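Local structure of amidohydrolase (Brucella melitensis biovar Abortus, 4F0L) at the interface of chains A and B. The protein is a metal-dependent hydrolase of the amidohydrolase family, related to formimidoylglutamate deiminases and probably acting as a deaminase. Numbering follows the deposited sequence. Chains: chain A/B, Amidohydrolase.

The interface of chains A and B. Residues chain A 78, 302, 305-306, 332-333; chain B 345, 348, 354, 417.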
loop_
_atom_site.group_PDB
_atom_site.type_symbol
_atom_site.label_atom_id
_atom_site.label_comp_id
_atom_site.label_asym_id
_atom_site.label_seq_id
_atom_site.Cartn_x
_atom_site.Cartn_y
_atom_site.Cartn_z
ATOM N N GLU A 78 -11.886 -11.449 1.377
ATOM C CA GLU A 78 -10.539 -11.928 0.998
ATOM C C GLU A 78 -10.334 -13.425 1.231
ATOM O O GLU A 78 -9.204 -13.890 1.442
ATOM C CB GLU A 78 -9.454 -11.124 1.710
ATOM C CG GLU A 78 -9.664 -9.599 1.670
ATOM C CD GLU A 78 -9.833 -8.999 0.266
ATOM O OE1 GLU A 78 -9.202 -9.494 -0.693
ATOM O OE2 GLU A 78 -10.586 -8.004 0.136
ATOM N N VAL A 302 -6.878 1.483 -5.564
ATOM C CA VAL A 302 -6.885 0.413 -4.585
ATOM C C VAL A 302 -8.007 -0.585 -4.857
ATOM O O VAL A 302 -7.780 -1.791 -4.821
ATOM C CB VAL A 302 -6.956 0.956 -3.139
ATOM C CG1 VAL A 302 -7.235 -0.165 -2.142
ATOM C CG2 VAL A 302 -5.643 1.699 -2.802
ATOM N N ALA A 305 -7.264 -2.700 -7.961
ATOM C CA ALA A 305 -6.312 -3.755 -7.642
ATOM C C ALA A 305 -6.999 -4.881 -6.846
ATOM O O ALA A 305 -6.843 -6.063 -7.165
ATOM C CB ALA A 305 -5.164 -3.147 -6.853
ATOM N N ASN A 306 -7.770 -4.515 -5.811
ATOM C CA ASN A 306 -8.465 -5.503 -4.981
ATOM C C ASN A 306 -9.431 -6.357 -5.827
ATOM O O ASN A 306 -9.661 -7.523 -5.525
ATOM C CB ASN A 306 -9.179 -4.779 -3.832
ATOM C CG ASN A 306 -9.981 -5.701 -2.933
ATOM O OD1 ASN A 306 -11.077 -6.081 -3.285
ATOM N ND2 ASN A 306 -9.430 -6.069 -1.777
ATOM N N VAL A 332 -12.453 -0.390 0.874
ATOM C CA VAL A 332 -11.745 -1.478 1.540
ATOM C C VAL A 332 -10.545 -0.963 2.359
ATOM O O VAL A 332 -10.247 -1.474 3.468
ATOM C CB VAL A 332 -11.295 -2.592 0.523
ATOM C CG1 VAL A 332 -10.294 -2.047 -0.503
ATOM C CG2 VAL A 332 -10.727 -3.791 1.287
ATOM N N LEU A 333 -9.880 0.067 1.841
ATOM C CA LEU A 333 -8.742 0.686 2.527
ATOM C C LEU A 333 -8.707 2.155 2.160
ATOM O O LEU A 333 -8.715 2.482 0.971
ATOM C CB LEU A 333 -7.420 -0.007 2.107
ATOM C CG LEU A 333 -6.121 0.426 2.791
ATOM C CD1 LEU A 333 -6.337 0.386 4.293
ATOM C CD2 LEU A 333 -4.963 -0.525 2.472
ATOM N N TYR B 345 -1.951 -8.259 -4.861
ATOM C CA TYR B 345 -2.584 -7.365 -5.802
ATOM C C TYR B 345 -1.862 -7.408 -7.143
ATOM O O TYR B 345 -2.501 -7.245 -8.179
ATOM C CB TYR B 345 -2.697 -5.916 -5.285
ATOM C CG TYR B 345 -3.761 -5.672 -4.200
ATOM C CD1 TYR B 345 -4.640 -6.672 -3.783
ATOM C CD2 TYR B 345 -3.913 -4.421 -3.652
ATOM C CE1 TYR B 345 -5.619 -6.430 -2.819
ATOM C CE2 TYR B 345 -4.877 -4.170 -2.677
ATOM C CZ TYR B 345 -5.757 -5.167 -2.293
ATOM O OH TYR B 345 -6.714 -4.886 -1.344
ATOM N N ARG B 348 -3.584 -10.163 -8.741
ATOM C CA ARG B 348 -4.964 -9.869 -9.133
ATOM C C ARG B 348 -5.028 -9.088 -10.450
ATOM O O ARG B 348 -5.881 -9.367 -11.309
ATOM C CB ARG B 348 -5.713 -9.098 -8.033
ATOM C CG ARG B 348 -5.905 -9.914 -6.775
ATOM C CD ARG B 348 -6.945 -9.387 -5.803
ATOM N NE ARG B 348 -6.897 -10.217 -4.604
ATOM C CZ ARG B 348 -7.553 -9.983 -3.470
ATOM N NH1 ARG B 348 -8.387 -8.949 -3.367
ATOM N NH2 ARG B 348 -7.401 -10.823 -2.439
ATOM N N ARG B 354 -9.525 -12.551 -8.192
ATOM C CA ARG B 354 -9.355 -12.230 -6.781
ATOM C C ARG B 354 -8.920 -13.464 -5.993
ATOM O O ARG B 354 -9.152 -14.601 -6.406
ATOM C CB ARG B 354 -10.646 -11.684 -6.187
ATOM C CG ARG B 354 -11.234 -10.519 -6.958
ATOM C CD ARG B 354 -12.411 -9.899 -6.229
ATOM N NE ARG B 354 -12.026 -9.194 -5.020
ATOM C CZ ARG B 354 -12.269 -9.571 -3.760
ATOM N NH1 ARG B 354 -12.908 -10.695 -3.477
ATOM N NH2 ARG B 354 -11.865 -8.790 -2.755
ATOM N N PHE B 417 -5.396 -6.297 4.354
ATOM C CA PHE B 417 -6.117 -5.693 3.234
ATOM C C PHE B 417 -6.917 -4.458 3.544
ATOM O O PHE B 417 -7.160 -3.661 2.673
ATOM C CB PHE B 417 -7.011 -6.739 2.555
ATOM C CG PHE B 417 -6.232 -7.851 1.912
ATOM C CD1 PHE B 417 -5.546 -7.639 0.725
ATOM C CD2 PHE B 417 -6.121 -9.092 2.528
ATOM C CE1 PHE B 417 -4.813 -8.653 0.130
ATOM C CE2 PHE B 417 -5.367 -10.106 1.944
ATOM C CZ PHE B 417 -4.716 -9.894 0.743
#
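B:Tyr345, on helix 336-351, lays one face of its ring against the end of helix 301-306 of chain A, with the backbone N of A:Asn306 4.0 Å above the ring plane and over its centre. The methyl CB of A:Ala305 touches the same ring near CD2 of B:Tyr345, at 3.7 Å. At the ring tip the phenol OH of B:Tyr345 accepts a nearly straight bond from the amide ND2 of A:Asn306 (3.0 Å), and it lies in the plane of that amide, which stands 82° to the ring.

A:Asn306 has CG anti to its backbone N (chi1 178°), which places the amide between B:Tyr345 and B:Arg354. B:Arg354 takes the residue side-on: NH2 bonds to the amide oxygen OD1, while NE of B:Arg354 reaches the backbone O of A:Asn306 at 2.9 Å. That backbone O, at the C-terminal end of helix 301-306, also accepts NH1 of B:Arg348 on a lone pair, so two guanidinium groups may balance the negative end of the helix dipole.

A:Glu78 closes the cluster. B:Arg348 comes end-on in a salt bridge, with NH1 and NH2 both bonded to the carboxylate oxygen OE1 of A:Glu78 (2.8 Å from NH2), and the two planes are only 9° apart. A second salt bridge, from NH2 of B:Arg354 to OE2 of A:Glu78 at 3.3 Å, ties the carboxylate to both arginines. The bend at chi2 turns the carboxylate over the ring of B:Phe417, whose CD2 packs on the A:Glu78 CG at 3.7 Å.

The two-fold interface repeats this set with the chains exchanged; whether the dimer forms in solution the structure alone does not show. Within chain A, the carboxylate oxygen OE2 of A:Glu78 receives the other N-H of A:Asn306 ND2 from above its plane, at 3.0 Å.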